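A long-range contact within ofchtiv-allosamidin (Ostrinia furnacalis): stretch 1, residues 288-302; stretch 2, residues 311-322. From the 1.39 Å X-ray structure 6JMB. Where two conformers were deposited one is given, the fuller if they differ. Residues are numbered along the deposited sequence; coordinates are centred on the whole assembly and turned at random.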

# COMPACT_ATOMS: atom_id res chain seq x y z
N GLU A 288 4.78 5.66 15.35
CA GLU A 288 4.01 6.09 16.50
C GLU A 288 3.80 4.96 17.49
O GLU A 288 3.93 5.15 18.70
CB GLU A 288 2.66 6.64 16.04
CG GLU A 288 2.77 7.88 15.17
CD GLU A 288 1.46 8.28 14.56
OE1 GLU A 288 0.79 7.43 13.94
OE2 GLU A 288 1.09 9.47 14.69
N PHE A 289 3.49 3.76 16.99
CA PHE A 289 3.13 2.69 17.91
C PHE A 289 4.34 2.05 18.57
O PHE A 289 4.27 1.68 19.75
CB PHE A 289 2.23 1.64 17.25
CG PHE A 289 1.49 0.82 18.27
CD1 PHE A 289 0.65 1.44 19.18
CD2 PHE A 289 1.67 -0.55 18.34
CE1 PHE A 289 -0.02 0.71 20.15
CE2 PHE A 289 0.99 -1.31 19.31
CZ PHE A 289 0.15 -0.66 20.21
N CYS A 290 5.45 1.90 17.84
CA CYS A 290 6.64 1.38 18.50
C CYS A 290 7.07 2.30 19.63
O CYS A 290 7.51 1.83 20.69
CB CYS A 290 7.77 1.13 17.49
SG CYS A 290 8.67 2.57 16.81
N TYR A 291 6.92 3.61 19.45
CA TYR A 291 7.26 4.55 20.51
C TYR A 291 6.31 4.40 21.69
O TYR A 291 6.75 4.37 22.85
CB TYR A 291 7.25 5.97 19.97
CG TYR A 291 7.72 6.99 20.97
CD1 TYR A 291 9.07 7.13 21.26
CD2 TYR A 291 6.81 7.79 21.64
CE1 TYR A 291 9.50 8.07 22.18
CE2 TYR A 291 7.23 8.73 22.57
CZ TYR A 291 8.57 8.86 22.83
OH TYR A 291 8.99 9.79 23.76
N ILE A 292 5.01 4.31 21.42
CA ILE A 292 4.01 4.10 22.47
C ILE A 292 4.35 2.85 23.29
O ILE A 292 4.34 2.88 24.53
CB ILE A 292 2.60 4.04 21.85
CG1 ILE A 292 2.12 5.46 21.54
CG2 ILE A 292 1.63 3.32 22.78
CD1 ILE A 292 0.93 5.53 20.59
N LEU A 293 4.68 1.75 22.61
CA LEU A 293 5.01 0.51 23.32
C LEU A 293 6.27 0.68 24.15
O LEU A 293 6.36 0.17 25.28
CB LEU A 293 5.18 -0.63 22.33
CG LEU A 293 3.92 -1.11 21.62
CD1 LEU A 293 4.30 -2.19 20.62
CD2 LEU A 293 2.92 -1.63 22.64
N GLN A 294 7.27 1.37 23.61
CA GLN A 294 8.51 1.59 24.33
C GLN A 294 8.30 2.44 25.58
O GLN A 294 8.98 2.23 26.59
CB GLN A 294 9.51 2.25 23.39
CG GLN A 294 10.85 2.60 23.99
CD GLN A 294 11.74 3.28 22.98
OE1 GLN A 294 12.53 2.63 22.30
NE2 GLN A 294 11.60 4.59 22.85
N GLN A 295 7.37 3.39 25.54
CA GLN A 295 7.19 4.34 26.63
C GLN A 295 6.17 3.91 27.68
O GLN A 295 6.17 4.47 28.78
CB GLN A 295 6.84 5.73 26.10
CG GLN A 295 7.88 6.34 25.16
CD GLN A 295 9.24 6.47 25.82
OE1 GLN A 295 10.21 5.84 25.40
NE2 GLN A 295 9.32 7.29 26.87
N GLU A 296 5.29 2.97 27.37
CA GLU A 296 4.21 2.56 28.28
C GLU A 296 4.31 1.05 28.48
O GLU A 296 3.86 0.28 27.64
CB GLU A 296 2.84 2.95 27.76
CG GLU A 296 1.70 2.48 28.63
CD GLU A 296 1.90 2.83 30.10
OE1 GLU A 296 1.91 4.03 30.44
OE2 GLU A 296 2.07 1.90 30.92
N SER A 297 4.86 0.66 29.63
CA SER A 297 5.09 -0.76 29.91
C SER A 297 3.83 -1.57 30.15
O SER A 297 3.90 -2.81 30.13
CB SER A 297 6.04 -0.93 31.10
OG SER A 297 5.45 -0.46 32.30
N SER A 298 2.67 -0.93 30.35
CA SER A 298 1.46 -1.66 30.69
C SER A 298 0.85 -2.40 29.51
O SER A 298 0.03 -3.30 29.72
CB SER A 298 0.42 -0.73 31.31
OG SER A 298 0.88 -0.20 32.54
N TRP A 299 1.22 -2.05 28.28
CA TRP A 299 0.74 -2.78 27.12
C TRP A 299 1.19 -4.24 27.19
O TRP A 299 2.29 -4.54 27.65
CB TRP A 299 1.30 -2.17 25.83
CG TRP A 299 0.69 -0.85 25.45
CD1 TRP A 299 1.10 0.39 25.84
CD2 TRP A 299 -0.44 -0.65 24.58
NE1 TRP A 299 0.30 1.35 25.27
CE2 TRP A 299 -0.66 0.74 24.50
CE3 TRP A 299 -1.29 -1.51 23.88
CZ2 TRP A 299 -1.68 1.29 23.74
CZ3 TRP A 299 -2.30 -0.95 23.11
CH2 TRP A 299 -2.49 0.43 23.05
N THR A 300 0.33 -5.14 26.73
CA THR A 300 0.68 -6.54 26.54
C THR A 300 0.83 -6.76 25.05
O THR A 300 -0.10 -6.49 24.28
CB THR A 300 -0.40 -7.46 27.09
OG1 THR A 300 -0.55 -7.23 28.50
CG2 THR A 300 -0.02 -8.92 26.86
N VAL A 301 2.00 -7.23 24.63
CA VAL A 301 2.27 -7.57 23.24
C VAL A 301 2.30 -9.09 23.13
O VAL A 301 3.01 -9.75 23.90
CB VAL A 301 3.58 -6.95 22.73
CG1 VAL A 301 3.80 -7.33 21.27
CG2 VAL A 301 3.54 -5.44 22.90
N GLN A 302 1.54 -9.63 22.19
CA GLN A 302 1.51 -11.07 21.96
C GLN A 302 1.72 -11.34 20.48
O GLN A 302 1.49 -10.48 19.62
CB GLN A 302 0.20 -11.70 22.46
CG GLN A 302 0.15 -11.84 23.98
CD GLN A 302 -1.19 -12.34 24.49
OE1 GLN A 302 -2.21 -12.25 23.81
NE2 GLN A 302 -1.19 -12.87 25.71
N TYR A 311 0.18 -8.43 18.02
CA TYR A 311 -0.90 -7.52 18.38
C TYR A 311 -0.67 -7.10 19.83
O TYR A 311 0.09 -7.74 20.56
CB TYR A 311 -2.28 -8.16 18.18
CG TYR A 311 -2.53 -9.40 19.00
CD1 TYR A 311 -2.01 -10.63 18.62
CD2 TYR A 311 -3.30 -9.34 20.16
CE1 TYR A 311 -2.24 -11.77 19.38
CE2 TYR A 311 -3.53 -10.47 20.92
CZ TYR A 311 -3.00 -11.68 20.53
OH TYR A 311 -3.24 -12.81 21.29
N ALA A 312 -1.33 -6.02 20.23
CA ALA A 312 -1.10 -5.47 21.55
C ALA A 312 -2.42 -5.00 22.13
O ALA A 312 -3.33 -4.58 21.41
CB ALA A 312 -0.11 -4.30 21.51
N PHE A 313 -2.54 -5.07 23.46
CA PHE A 313 -3.74 -4.58 24.10
C PHE A 313 -3.42 -3.92 25.43
O PHE A 313 -2.41 -4.22 26.08
CB PHE A 313 -4.82 -5.67 24.28
CG PHE A 313 -4.35 -6.89 25.01
CD1 PHE A 313 -4.40 -6.95 26.39
CD2 PHE A 313 -3.85 -7.98 24.31
CE1 PHE A 313 -3.97 -8.07 27.07
CE2 PHE A 313 -3.43 -9.11 24.98
CZ PHE A 313 -3.49 -9.15 26.36
N LEU A 314 -4.28 -2.98 25.80
CA LEU A 314 -4.18 -2.28 27.08
C LEU A 314 -5.58 -1.80 27.40
O LEU A 314 -6.08 -0.87 26.74
CB LEU A 314 -3.21 -1.11 26.97
CG LEU A 314 -3.08 -0.23 28.22
CD1 LEU A 314 -2.75 -1.08 29.44
CD2 LEU A 314 -2.02 0.83 28.00
N ASP A 315 -6.23 -2.44 28.37
CA ASP A 315 -7.62 -2.14 28.70
C ASP A 315 -8.47 -2.20 27.43
O ASP A 315 -8.51 -3.25 26.77
CB ASP A 315 -7.74 -0.81 29.43
CG ASP A 315 -7.04 -0.82 30.77
OD1 ASP A 315 -7.03 -1.88 31.42
OD2 ASP A 315 -6.50 0.24 31.17
N TYR A 316 -9.14 -1.11 27.07
CA TYR A 316 -10.02 -1.15 25.90
C TYR A 316 -9.27 -1.17 24.57
O TYR A 316 -9.86 -1.51 23.54
CB TYR A 316 -11.02 0.01 25.94
CG TYR A 316 -12.21 -0.29 26.82
CD1 TYR A 316 -13.28 -1.02 26.33
CD2 TYR A 316 -12.26 0.14 28.14
CE1 TYR A 316 -14.37 -1.32 27.12
CE2 TYR A 316 -13.35 -0.15 28.95
CZ TYR A 316 -14.40 -0.88 28.42
OH TYR A 316 -15.50 -1.19 29.19
N ASN A 317 -7.98 -0.83 24.56
CA ASN A 317 -7.24 -0.73 23.30
C ASN A 317 -6.81 -2.10 22.82
O ASN A 317 -6.26 -2.89 23.59
CB ASN A 317 -5.98 0.10 23.50
CG ASN A 317 -6.27 1.50 23.91
OD1 ASN A 317 -6.74 2.30 23.11
ND2 ASN A 317 -5.99 1.81 25.17
N TRP A 318 -7.01 -2.36 21.53
CA TRP A 318 -6.46 -3.53 20.87
C TRP A 318 -5.90 -3.07 19.53
O TRP A 318 -6.61 -2.41 18.77
CB TRP A 318 -7.54 -4.59 20.68
CG TRP A 318 -7.06 -5.94 20.28
CD1 TRP A 318 -6.89 -7.03 21.09
CD2 TRP A 318 -6.73 -6.38 18.95
NE1 TRP A 318 -6.46 -8.11 20.35
CE2 TRP A 318 -6.36 -7.73 19.04
CE3 TRP A 318 -6.71 -5.75 17.70
CZ2 TRP A 318 -5.96 -8.47 17.92
CZ3 TRP A 318 -6.33 -6.48 16.59
CH2 TRP A 318 -5.95 -7.83 16.71
N VAL A 319 -4.64 -3.40 19.26
CA VAL A 319 -3.93 -2.87 18.10
C VAL A 319 -3.28 -4.02 17.34
O VAL A 319 -2.54 -4.81 17.93
CB VAL A 319 -2.86 -1.85 18.53
CG1 VAL A 319 -2.06 -1.35 17.32
CG2 VAL A 319 -3.49 -0.67 19.25
N SER A 320 -3.56 -4.11 16.05
CA SER A 320 -2.82 -4.98 15.14
C SER A 320 -1.72 -4.16 14.48
O SER A 320 -1.97 -3.04 14.04
CB SER A 320 -3.77 -5.51 14.07
OG SER A 320 -3.05 -5.92 12.92
N PHE A 321 -0.51 -4.71 14.43
CA PHE A 321 0.59 -3.99 13.79
C PHE A 321 1.57 -5.00 13.21
O PHE A 321 1.39 -6.21 13.31
CB PHE A 321 1.26 -3.00 14.75
CG PHE A 321 2.00 -3.65 15.89
CD1 PHE A 321 1.32 -4.27 16.93
CD2 PHE A 321 3.39 -3.61 15.94
CE1 PHE A 321 2.01 -4.85 17.99
CE2 PHE A 321 4.08 -4.17 17.00
CZ PHE A 321 3.39 -4.80 18.02
N ASP A 322 2.61 -4.48 12.55
CA ASP A 322 3.69 -5.31 12.04
C ASP A 322 5.01 -4.74 12.52
O ASP A 322 5.20 -3.52 12.57
CB ASP A 322 3.63 -5.39 10.51
CG ASP A 322 2.72 -6.50 10.03
OD1 ASP A 322 3.19 -7.66 9.97
OD2 ASP A 322 1.53 -6.24 9.73
O HOH W 1 -2.02 -4.83 28.86

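A single water sits where the two strands begin to pair, bridging three groups at once: it donates to S298 O (2.7 Å) and F313 O (2.9 Å) and accepts from T300 OG1 (2.8 Å). It thereby links the turn E296–W299 to the first residue pair of the two strands, T300 and F313. From there strand 300–302 runs antiparallel to strand 311–314. T300 and F313 exchange two backbone hydrogen bonds, T300 N to F313 O at 3.0 Å and F313 N to T300 O at 2.9 Å, and Q302 and Y311 repeat the pattern, with Q302 N to Y311 O and Y311 N to Q302 O both 2.9 Å. Between them V301 and A312 form the non-hydrogen-bonded pair, their CA atoms only 4.3 Å apart.

On the face carrying T300, Q302, Y311 and F313, each aromatic ring is covered by its cross-strand partner: T300 CB lies 3.8 Å from the F313 ring centroid and Q302 CB 4.2 Å from that of Y311. On the other face, the A312 methyl is approached by both helix and turn, with F289 CZ 3.9 Å and W299 CE3 3.8 Å from A312 CB. F289 directs its edge at the face of F321 while V319 CG1 covers one of its own faces; L314 CD2 similarly packs over the five-membered ring of W299.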